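Porin B (Pseudomonas putida, PDB 4GEY) forms an outer-membrane beta-barrel channel that probably admits sugars such as glucose into the periplasm selectively. Local coordinates at residues A[145-150]-A[191-196]; A[158-163]-A[251-256]; A[327-332]-A[351-356]. The protein carries 2 engineered substitutions. All coordinates share one frame; numbering follows the deposited sequence.

All three interactions belong to the wall of the porin barrel or to the loop folded against its inside. Residues 158-163 of interaction 2 connect the other two. Phe158 packs through CZ on Arg194 CG of interaction 1 at 3.6 Å, and further on Phe161 CE2 lies 4.0 Å from Gln331 NE2 of interaction 3. The centre of interaction 2 is about 17 Å from that of interaction 1 and about 15 Å from that of interaction 3. The two wall pairs themselves do not touch, their centres being about 30 Å apart. The side chain of Asn159 in interaction 2 is about 10 Å from the bound glucose.

Interaction 1: A[145-150]-A[191-196]; sequences LDVKFG and WALRVK
From Asp146-Lys196 to Gly150-Ala192 the two strands run antiparallel, their axes at 172°, with paired backbone bonds at Asp146-Lys196, Lys148-Arg194 and Gly150-Ala192. Gly150 still pairs with Ala192 as the chain turns a corner, and at its backbone angles a side chain would jam against the preceding carbonyl. One face carries Val147, Phe149, Leu193 and Val195. Here Leu193 CD1 touches Val147 CG1 and also Phe149 CB at 4.1 Å, while the Phe149 ring and the six-membered ring of Trp191 lie nearly parallel but slid apart, centroids 5.8 Å from each other. Detergent beside Val147 fits a lipid-facing surface. The other face is charged. The Arg194 chain bends at chi2 and chi3 (48°), which brings NE beside Lys148 CB; NH2 then meets Asp146 OD1 in a salt bridge of 2.5 Å, a length not to be taken literally; carboxylate and guanidinium stand 87° apart. The guanidinium is sandwiched: Lys148 CD sits 3.9 Å over the centre of one face and Lys196 CB over the opposite one. Its NH1 pairs with Asp157, which together with Glu156 also receives Lys148 NZ. Lys196 NZ lies 4.1 Å from Asp146 OD2, beyond a salt bridge. An alanine at Arg194 would probably leave Asp146 OD1 without its salt-bridge mate, deprive Asp157 of one of its cations and open a gap between Lys148 and Lys196. With Arg194 in contact and Lys196 NZ near OD2, the two cations would probably favour an ionised Asp146, while Glu156 and Asp157 face the charge of Lys148.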
loop_
_atom_site.group_PDB
_atom_site.type_symbol
_atom_site.label_atom_id
_atom_site.label_comp_id
_atom_site.label_asym_id
_atom_site.label_seq_id
_atom_site.Cartn_x
_atom_site.Cartn_y
_atom_site.Cartn_z
ATOM N N LEU A 145 -1.642 -27.173 0.089
ATOM C CA LEU A 145 -1.931 -26.369 1.280
ATOM C C LEU A 145 -0.699 -25.588 1.691
ATOM O O LEU A 145 0.393 -26.139 1.748
ATOM C CB LEU A 145 -2.449 -27.221 2.444
ATOM C CG LEU A 145 -3.801 -27.893 2.161
ATOM C CD1 LEU A 145 -4.148 -28.948 3.210
ATOM C CD2 LEU A 145 -4.930 -26.870 2.030
ATOM N N ASP A 146 -0.885 -24.306 1.978
ATOM C CA ASP A 146 0.222 -23.414 2.260
ATOM C C ASP A 146 0.002 -22.749 3.619
ATOM O O ASP A 146 -0.877 -21.909 3.760
ATOM C CB ASP A 146 0.298 -22.371 1.138
ATOM C CG ASP A 146 1.600 -21.591 1.132
ATOM O OD1 ASP A 146 2.091 -21.233 2.221
ATOM O OD2 ASP A 146 2.125 -21.319 0.027
ATOM N N VAL A 147 0.793 -23.126 4.621
ATOM C CA VAL A 147 0.682 -22.501 5.941
ATOM C C VAL A 147 1.837 -21.552 6.247
ATOM O O VAL A 147 3.000 -21.906 6.074
ATOM C CB VAL A 147 0.518 -23.541 7.076
ATOM C CG1 VAL A 147 0.490 -22.857 8.435
ATOM C CG2 VAL A 147 -0.761 -24.321 6.881
ATOM N N LYS A 148 1.497 -20.350 6.712
ATOM C CA LYS A 148 2.459 -19.275 6.944
ATOM C C LYS A 148 2.190 -18.576 8.273
ATOM O O LYS A 148 1.077 -18.113 8.522
ATOM C CB LYS A 148 2.368 -18.258 5.808
ATOM C CG LYS A 148 3.304 -17.051 5.917
ATOM C CD LYS A 148 2.965 -16.051 4.810
ATOM C CE LYS A 148 3.839 -14.821 4.851
ATOM N NZ LYS A 148 3.621 -13.975 3.651
ATOM N N PHE A 149 3.212 -18.486 9.120
ATOM C CA PHE A 149 3.043 -17.948 10.470
ATOM C C PHE A 149 4.202 -17.032 10.874
ATOM O O PHE A 149 5.355 -17.307 10.553
ATOM C CB PHE A 149 2.908 -19.087 11.490
ATOM C CG PHE A 149 2.999 -18.628 12.920
ATOM C CD1 PHE A 149 1.897 -18.058 13.553
ATOM C CD2 PHE A 149 4.191 -18.746 13.633
ATOM C CE1 PHE A 149 1.979 -17.620 14.877
ATOM C CE2 PHE A 149 4.282 -18.308 14.960
ATOM C CZ PHE A 149 3.180 -17.745 15.581
ATOM N N GLY A 150 3.893 -15.959 11.596
ATOM C CA GLY A 150 4.922 -15.083 12.110
ATOM C C GLY A 150 4.503 -13.626 12.100
ATOM O O GLY A 150 3.404 -13.287 12.543
ATOM N N TRP A 191 1.673 -10.157 14.520
ATOM C CA TRP A 191 1.564 -11.601 14.571
ATOM C C TRP A 191 0.433 -12.024 13.651
ATOM O O TRP A 191 -0.646 -11.429 13.664
ATOM C CB TRP A 191 1.334 -12.084 16.006
ATOM C CG TRP A 191 2.561 -12.012 16.861
ATOM C CD1 TRP A 191 2.775 -11.179 17.914
ATOM C CD2 TRP A 191 3.755 -12.797 16.721
ATOM N NE1 TRP A 191 4.022 -11.403 18.452
ATOM C CE2 TRP A 191 4.646 -12.387 17.733
ATOM C CE3 TRP A 191 4.155 -13.809 15.841
ATOM C CZ2 TRP A 191 5.909 -12.955 17.894
ATOM C CZ3 TRP A 191 5.415 -14.373 16.003
ATOM C CH2 TRP A 191 6.275 -13.945 17.024
ATOM N N ALA A 192 0.682 -13.035 12.833
ATOM C CA ALA A 192 -0.318 -13.445 11.860
ATOM C C ALA A 192 -0.198 -14.903 11.460
ATOM O O ALA A 192 0.884 -15.502 11.524
ATOM C CB ALA A 192 -0.242 -12.578 10.648
ATOM N N LEU A 193 -1.339 -15.461 11.069
ATOM C CA LEU A 193 -1.437 -16.802 10.532
ATOM C C LEU A 193 -2.222 -16.723 9.228
ATOM O O LEU A 193 -3.316 -16.158 9.184
ATOM C CB LEU A 193 -2.158 -17.707 11.528
ATOM C CG LEU A 193 -2.363 -19.171 11.114
ATOM C CD1 LEU A 193 -1.019 -19.847 10.843
ATOM C CD2 LEU A 193 -3.175 -19.938 12.161
ATOM N N ARG A 194 -1.665 -17.278 8.160
ATOM C CA ARG A 194 -2.328 -17.243 6.861
ATOM C C ARG A 194 -2.362 -18.629 6.223
ATOM O O ARG A 194 -1.316 -19.221 5.972
ATOM C CB ARG A 194 -1.633 -16.246 5.921
ATOM C CG ARG A 194 -2.316 -16.119 4.575
ATOM C CD ARG A 194 -1.383 -16.440 3.422
ATOM N NE ARG A 194 -0.649 -17.684 3.617
ATOM C CZ ARG A 194 0.344 -18.087 2.831
ATOM N NH1 ARG A 194 0.709 -17.345 1.799
ATOM N NH2 ARG A 194 0.968 -19.225 3.078
ATOM N N VAL A 195 -3.563 -19.139 5.958
ATOM C CA VAL A 195 -3.726 -20.476 5.369
ATOM C C VAL A 195 -4.215 -20.368 3.923
ATOM O O VAL A 195 -5.150 -19.619 3.618
ATOM C CB VAL A 195 -4.684 -21.379 6.199
ATOM C CG1 VAL A 195 -4.865 -22.709 5.532
ATOM C CG2 VAL A 195 -4.159 -21.585 7.615
ATOM N N LYS A 196 -3.568 -21.108 3.033
ATOM C CA LYS A 196 -3.810 -20.968 1.606
ATOM C C LYS A 196 -3.987 -22.330 0.953
ATOM O O LYS A 196 -3.191 -23.252 1.160
ATOM C CB LYS A 196 -2.656 -20.206 0.939
ATOM C CG LYS A 196 -2.831 -19.994 -0.554
ATOM C CD LYS A 196 -2.008 -18.823 -1.073
ATOM C CE LYS A 196 -0.525 -19.132 -1.035
ATOM N NZ LYS A 196 0.192 -18.428 -2.127
#

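Interaction 2: A[158-163]-A[251-256]; sequences FNSFPC and EYRLGY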
loop_
_atom_site.group_PDB
_atom_site.type_symbol
_atom_site.label_atom_id
_atom_site.label_comp_id
_atom_site.label_asym_id
_atom_site.label_seq_id
_atom_site.Cartn_x
_atom_site.Cartn_y
_atom_site.Cartn_z
ATOM N N PHE A 158 -2.764 -10.487 1.106
ATOM C CA PHE A 158 -4.142 -10.140 0.800
ATOM C C PHE A 158 -4.213 -8.817 0.037
ATOM O O PHE A 158 -3.470 -7.876 0.352
ATOM C CB PHE A 158 -4.951 -10.086 2.103
ATOM C CG PHE A 158 -5.000 -11.408 2.847
ATOM C CD1 PHE A 158 -4.033 -11.736 3.771
ATOM C CD2 PHE A 158 -6.021 -12.313 2.613
ATOM C CE1 PHE A 158 -4.084 -12.936 4.451
ATOM C CE2 PHE A 158 -6.075 -13.507 3.277
ATOM C CZ PHE A 158 -5.103 -13.825 4.199
ATOM N N ASN A 159 -5.070 -8.754 -0.985
ATOM C CA ASN A 159 -5.348 -7.487 -1.667
ATOM C C ASN A 159 -4.055 -6.919 -2.255
ATOM O O ASN A 159 -3.897 -5.713 -2.421
ATOM C CB ASN A 159 -5.999 -6.513 -0.666
ATOM C CG ASN A 159 -6.423 -5.189 -1.293
ATOM O OD1 ASN A 159 -6.200 -4.120 -0.721
ATOM N ND2 ASN A 159 -7.033 -5.253 -2.466
ATOM N N SER A 160 -3.119 -7.812 -2.553
ATOM C CA SER A 160 -1.784 -7.413 -2.993
ATOM C C SER A 160 -1.797 -6.751 -4.360
ATOM O O SER A 160 -2.505 -7.198 -5.261
ATOM C CB SER A 160 -0.863 -8.623 -3.020
ATOM O OG SER A 160 -0.893 -9.309 -1.798
ATOM N N PHE A 161 -0.999 -5.693 -4.499
ATOM C CA PHE A 161 -0.867 -4.919 -5.744
ATOM C C PHE A 161 0.573 -4.395 -5.765
ATOM O O PHE A 161 1.127 -4.125 -4.709
ATOM C CB PHE A 161 -1.887 -3.766 -5.751
ATOM C CG PHE A 161 -1.977 -3.015 -7.069
ATOM C CD1 PHE A 161 -2.597 -3.585 -8.175
ATOM C CD2 PHE A 161 -1.463 -1.724 -7.187
ATOM C CE1 PHE A 161 -2.676 -2.898 -9.375
ATOM C CE2 PHE A 161 -1.545 -1.025 -8.383
ATOM C CZ PHE A 161 -2.145 -1.610 -9.481
ATOM N N PRO A 162 1.192 -4.266 -6.959
ATOM C CA PRO A 162 2.601 -3.829 -7.028
ATOM C C PRO A 162 2.806 -2.389 -6.572
ATOM O O PRO A 162 1.863 -1.686 -6.196
ATOM C CB PRO A 162 2.945 -3.947 -8.519
ATOM C CG PRO A 162 1.961 -4.911 -9.078
ATOM C CD PRO A 162 0.682 -4.690 -8.276
ATOM N N CYS A 163 4.046 -1.935 -6.623
ATOM C CA CYS A 163 4.361 -0.606 -6.126
ATOM C C CYS A 163 5.378 0.093 -7.014
ATOM O O CYS A 163 6.481 0.433 -6.574
ATOM C CB CYS A 163 4.883 -0.674 -4.695
ATOM S SG CYS A 163 4.928 0.932 -3.890
ATOM N N GLU A 251 -4.585 -11.509 -13.402
ATOM C CA GLU A 251 -4.805 -11.888 -12.013
ATOM C C GLU A 251 -6.012 -11.148 -11.431
ATOM O O GLU A 251 -6.049 -9.921 -11.399
ATOM C CB GLU A 251 -3.550 -11.612 -11.188
ATOM C CG GLU A 251 -3.646 -12.054 -9.746
ATOM C CD GLU A 251 -2.540 -11.465 -8.894
ATOM O OE1 GLU A 251 -1.366 -11.853 -9.086
ATOM O OE2 GLU A 251 -2.845 -10.600 -8.043
ATOM N N TYR A 252 -7.006 -11.896 -10.981
ATOM C CA TYR A 252 -8.215 -11.288 -10.448
ATOM C C TYR A 252 -8.421 -11.707 -9.000
ATOM O O TYR A 252 -8.386 -12.890 -8.690
ATOM C CB TYR A 252 -9.428 -11.653 -11.320
ATOM C CG TYR A 252 -9.250 -11.231 -12.762
ATOM C CD1 TYR A 252 -8.595 -12.058 -13.665
ATOM C CD2 TYR A 252 -9.701 -9.999 -13.214
ATOM C CE1 TYR A 252 -8.407 -11.687 -14.964
ATOM C CE2 TYR A 252 -9.519 -9.616 -14.531
ATOM C CZ TYR A 252 -8.868 -10.471 -15.395
ATOM O OH TYR A 252 -8.660 -10.125 -16.704
ATOM N N ARG A 253 -8.621 -10.728 -8.123
ATOM C CA ARG A 253 -8.784 -10.968 -6.694
ATOM C C ARG A 253 -10.126 -10.485 -6.215
ATOM O O ARG A 253 -10.536 -9.375 -6.556
ATOM C CB ARG A 253 -7.744 -10.194 -5.882
ATOM C CG ARG A 253 -6.298 -10.517 -6.193
ATOM C CD ARG A 253 -5.395 -9.997 -5.099
ATOM N NE ARG A 253 -4.021 -10.438 -5.290
ATOM C CZ ARG A 253 -3.359 -11.245 -4.468
ATOM N NH1 ARG A 253 -3.935 -11.708 -3.367
ATOM N NH2 ARG A 253 -2.107 -11.577 -4.756
ATOM N N LEU A 254 -10.793 -11.300 -5.404
ATOM C CA LEU A 254 -12.007 -10.867 -4.729
ATOM C C LEU A 254 -11.874 -11.224 -3.253
ATOM O O LEU A 254 -11.558 -12.367 -2.913
ATOM C CB LEU A 254 -13.249 -11.514 -5.349
ATOM C CG LEU A 254 -14.569 -11.403 -4.568
ATOM C CD1 LEU A 254 -15.204 -10.027 -4.676
ATOM C CD2 LEU A 254 -15.540 -12.442 -5.039
ATOM N N GLY A 255 -12.095 -10.244 -2.376
ATOM C CA GLY A 255 -11.889 -10.451 -0.952
ATOM C C GLY A 255 -12.827 -9.720 -0.009
ATOM O O GLY A 255 -13.552 -8.799 -0.391
ATOM N N TYR A 256 -12.787 -10.141 1.249
ATOM C CA TYR A 256 -13.603 -9.575 2.312
ATOM C C TYR A 256 -12.740 -9.563 3.578
ATOM O O TYR A 256 -11.935 -10.470 3.791
ATOM C CB TYR A 256 -14.869 -10.425 2.494
ATOM C CG TYR A 256 -15.633 -10.170 3.772
ATOM C CD1 TYR A 256 -16.608 -9.175 3.843
ATOM C CD2 TYR A 256 -15.384 -10.924 4.912
ATOM C CE1 TYR A 256 -17.297 -8.934 5.020
ATOM C CE2 TYR A 256 -16.062 -10.687 6.086
ATOM C CZ TYR A 256 -17.022 -9.702 6.140
ATOM O OH TYR A 256 -17.708 -9.489 7.319
HETATM O O HOH W 1 -1.448 -8.420 -7.316
#
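Ser160 and Asn159 pass over Arg253 without pairing with its strand: the irregular segment 158-163 comes no nearer than 7.0 Å between the CA atoms of Asn159 and Arg253. Arg253 makes the contact with its flat end. Its chain is extended from CG to NE, and the guanidinium offers one face to Ser160, whose CB sits 3.6 Å above the plane, offset toward the rim. Ser160 OG stands at 3.9 Å from Arg253 NH2, but its hydrogen bond goes to the carbonyl of Gly155. No direct hydrogen bond crosses here. A water does the joining, 2.6 Å from Ser160 O and 2.7 Å from Glu251 OE2. The same OE2 takes Arg253 NE in a salt bridge of 3.0 Å within the strand, met from above the carboxylate plane, 40° out of it. Segment 251-256 is part of a barrel strand, and 158-163 belongs to the long loop between strands 145-149 and 190-198 that folds inward against the wall, an arrangement reminiscent of the channel-constricting loops of other porins. The disulfide between Cys163 and Cys171 closes a short ring within that loop, and Cys163 also touches Glu121 of the glucose pocket. Glu238, on the strand beside 248-259, grips both sides: OE1 pairs with Arg253 NH1 and OE2 accepts the backbone N of Asn159. With Glu251 at NE and Glu238 at NH1, the guanidinium is probably restrained from turning under Ser160. The CB of Asn159 points away from segment 251-256, and its OD1 is bound by Ser173 OG and the backbone N of Val175.

Interaction 3: A[327-332]-A[351-356]; sequences DNYQQV and GVARIH
The His356 ring carries a water 3.5 Å above the centre of one face, and Asp327 meets it at the edge, CB 3.3 Å from ND1. The Asn328 amide is turned only 9° from the plane of this ring. Arg354 presents an edge instead: Gln330 OE1 lies in the guanidinium plane and takes NH1 in a hydrogen bond of 2.5 Å, while the same water accepts from NH2 at 2.8 Å. A third flat group, the Tyr329 ring, has Ile355 CG1 near its plane at 3.8 Å from CD2. Asn328 OD1 collects two donors, Gln330 NE2 along a nearly straight bond of 2.8 Å and, weakly, Arg354 NH1. The Asn328 CG sits between backbone N and carbonyl carbon (chi1 67°), which starts the amide toward this network, and Gln330 bends at chi2, placing CD beside the extended arginine. The two side chains then run alongside each other, pointing the same way. Beneath them the strands, the two arms of a beta hairpin in the barrel wall, pair antiparallel, with hydrogen-bonded pairs at Gln330-Arg354 and Val332-Val352. Detergent near Val352 suggests that the Gln330, Arg354 and Val332 face looks outward, at least at that end. The opposite face, with Tyr329, Gln331, Ala353 and Ile355, receives the inward loop: Ala169 O accepts from both Tyr329 OH and Gln331 NE2, Gln331 OE1 takes Asn315 ND2, and Trp178 of helix 175-178 meets the Tyr329 ring. Strand 309-319 continues the wall beyond 327-332, and strand 388-399 continues it beyond 351-356.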
loop_
_atom_site.group_PDB
_atom_site.type_symbol
_atom_site.label_atom_id
_atom_site.label_comp_id
_atom_site.label_asym_id
_atom_site.label_seq_id
_atom_site.Cartn_x
_atom_site.Cartn_y
_atom_site.Cartn_z
ATOM N N ASP A 327 -15.519 5.839 2.286
ATOM C CA ASP A 327 -16.755 5.120 2.018
ATOM C C ASP A 327 -16.463 3.969 1.051
ATOM O O ASP A 327 -16.790 2.800 1.309
ATOM C CB ASP A 327 -17.707 6.117 1.351
ATOM C CG ASP A 327 -19.128 5.659 1.336
ATOM O OD1 ASP A 327 -19.373 4.458 1.103
ATOM O OD2 ASP A 327 -20.014 6.513 1.548
ATOM N N ASN A 328 -15.847 4.339 -0.073
ATOM C CA ASN A 328 -15.579 3.444 -1.181
ATOM C C ASN A 328 -14.456 4.069 -2.005
ATOM O O ASN A 328 -14.210 5.264 -1.891
ATOM C CB ASN A 328 -16.845 3.242 -2.029
ATOM C CG ASN A 328 -17.293 4.520 -2.763
ATOM O OD1 ASN A 328 -16.586 5.030 -3.636
ATOM N ND2 ASN A 328 -18.483 5.018 -2.429
ATOM N N TYR A 329 -13.771 3.275 -2.821
ATOM C CA TYR A 329 -12.673 3.787 -3.638
ATOM C C TYR A 329 -12.551 3.033 -4.952
ATOM O O TYR A 329 -12.804 1.834 -5.013
ATOM C CB TYR A 329 -11.369 3.719 -2.846
ATOM C CG TYR A 329 -10.122 3.374 -3.623
ATOM C CD1 TYR A 329 -9.739 2.054 -3.815
ATOM C CD2 TYR A 329 -9.286 4.373 -4.106
ATOM C CE1 TYR A 329 -8.569 1.739 -4.503
ATOM C CE2 TYR A 329 -8.110 4.069 -4.787
ATOM C CZ TYR A 329 -7.757 2.753 -4.985
ATOM O OH TYR A 329 -6.602 2.444 -5.674
ATOM N N GLN A 330 -12.186 3.738 -6.011
ATOM C CA GLN A 330 -12.005 3.100 -7.304
ATOM C C GLN A 330 -10.682 3.546 -7.887
ATOM O O GLN A 330 -10.186 4.637 -7.587
ATOM C CB GLN A 330 -13.131 3.449 -8.275
ATOM C CG GLN A 330 -14.513 3.037 -7.805
ATOM C CD GLN A 330 -15.068 3.983 -6.760
ATOM O OE1 GLN A 330 -14.916 5.194 -6.871
ATOM N NE2 GLN A 330 -15.687 3.433 -5.725
ATOM N N GLN A 331 -10.113 2.698 -8.732
ATOM C CA GLN A 331 -8.893 3.061 -9.399
ATOM C C GLN A 331 -8.779 2.299 -10.698
ATOM O O GLN A 331 -9.037 1.100 -10.759
ATOM C CB GLN A 331 -7.716 2.787 -8.477
ATOM C CG GLN A 331 -6.355 2.869 -9.107
ATOM C CD GLN A 331 -5.607 1.581 -8.913
ATOM O OE1 GLN A 331 -5.985 0.560 -9.476
ATOM N NE2 GLN A 331 -4.565 1.604 -8.083
ATOM N N VAL A 332 -8.405 3.018 -11.743
ATOM C CA VAL A 332 -8.232 2.438 -13.062
ATOM C C VAL A 332 -6.913 2.961 -13.625
ATOM O O VAL A 332 -6.531 4.105 -13.355
ATOM C CB VAL A 332 -9.432 2.816 -13.956
ATOM C CG1 VAL A 332 -9.027 2.976 -15.380
ATOM C CG2 VAL A 332 -10.499 1.751 -13.848
ATOM N N GLY A 351 -2.447 6.191 -14.166
ATOM C CA GLY A 351 -3.486 5.738 -13.264
ATOM C C GLY A 351 -4.376 6.849 -12.745
ATOM O O GLY A 351 -3.921 7.963 -12.504
ATOM N N VAL A 352 -5.653 6.542 -12.554
ATOM C CA VAL A 352 -6.598 7.500 -11.988
ATOM C C VAL A 352 -7.277 6.808 -10.833
ATOM O O VAL A 352 -7.642 5.641 -10.948
ATOM C CB VAL A 352 -7.718 7.905 -12.972
ATOM C CG1 VAL A 352 -8.202 9.327 -12.670
ATOM C CG2 VAL A 352 -7.252 7.793 -14.410
ATOM N N ALA A 353 -7.437 7.521 -9.723
ATOM C CA ALA A 353 -8.105 6.974 -8.553
ATOM C C ALA A 353 -9.118 7.957 -8.038
ATOM O O ALA A 353 -8.923 9.159 -8.117
ATOM C CB ALA A 353 -7.112 6.655 -7.467
ATOM N N ARG A 354 -10.208 7.426 -7.505
ATOM C CA ARG A 354 -11.240 8.224 -6.871
ATOM C C ARG A 354 -11.383 7.708 -5.451
ATOM O O ARG A 354 -11.482 6.506 -5.233
ATOM C CB ARG A 354 -12.552 8.067 -7.633
ATOM C CG ARG A 354 -13.756 8.643 -6.940
ATOM C CD ARG A 354 -15.031 8.309 -7.682
ATOM N NE ARG A 354 -16.165 8.819 -6.928
ATOM C CZ ARG A 354 -16.914 8.083 -6.114
ATOM N NH1 ARG A 354 -16.661 6.795 -5.977
ATOM N NH2 ARG A 354 -17.928 8.631 -5.451
ATOM N N ILE A 355 -11.358 8.618 -4.486
ATOM C CA ILE A 355 -11.481 8.264 -3.076
ATOM C C ILE A 355 -12.642 9.024 -2.461
ATOM O O ILE A 355 -12.555 10.232 -2.223
ATOM C CB ILE A 355 -10.210 8.627 -2.310
ATOM C CG1 ILE A 355 -8.999 7.950 -2.966
ATOM C CG2 ILE A 355 -10.341 8.235 -0.854
ATOM C CD1 ILE A 355 -7.652 8.563 -2.592
ATOM N N HIS A 356 -13.734 8.325 -2.203
ATOM C CA HIS A 356 -14.927 8.987 -1.684
ATOM C C HIS A 356 -15.053 8.912 -0.158
ATOM O O HIS A 356 -14.808 7.867 0.441
ATOM C CB HIS A 356 -16.179 8.424 -2.349
ATOM C CG HIS A 356 -17.448 9.031 -1.849
ATOM N ND1 HIS A 356 -18.269 8.399 -0.940
ATOM C CD2 HIS A 356 -18.034 10.220 -2.125
ATOM C CE1 HIS A 356 -19.308 9.170 -0.682
ATOM N NE2 HIS A 356 -19.191 10.281 -1.386
HETATM O O HOH W 2 -20.131 7.685 -3.915
#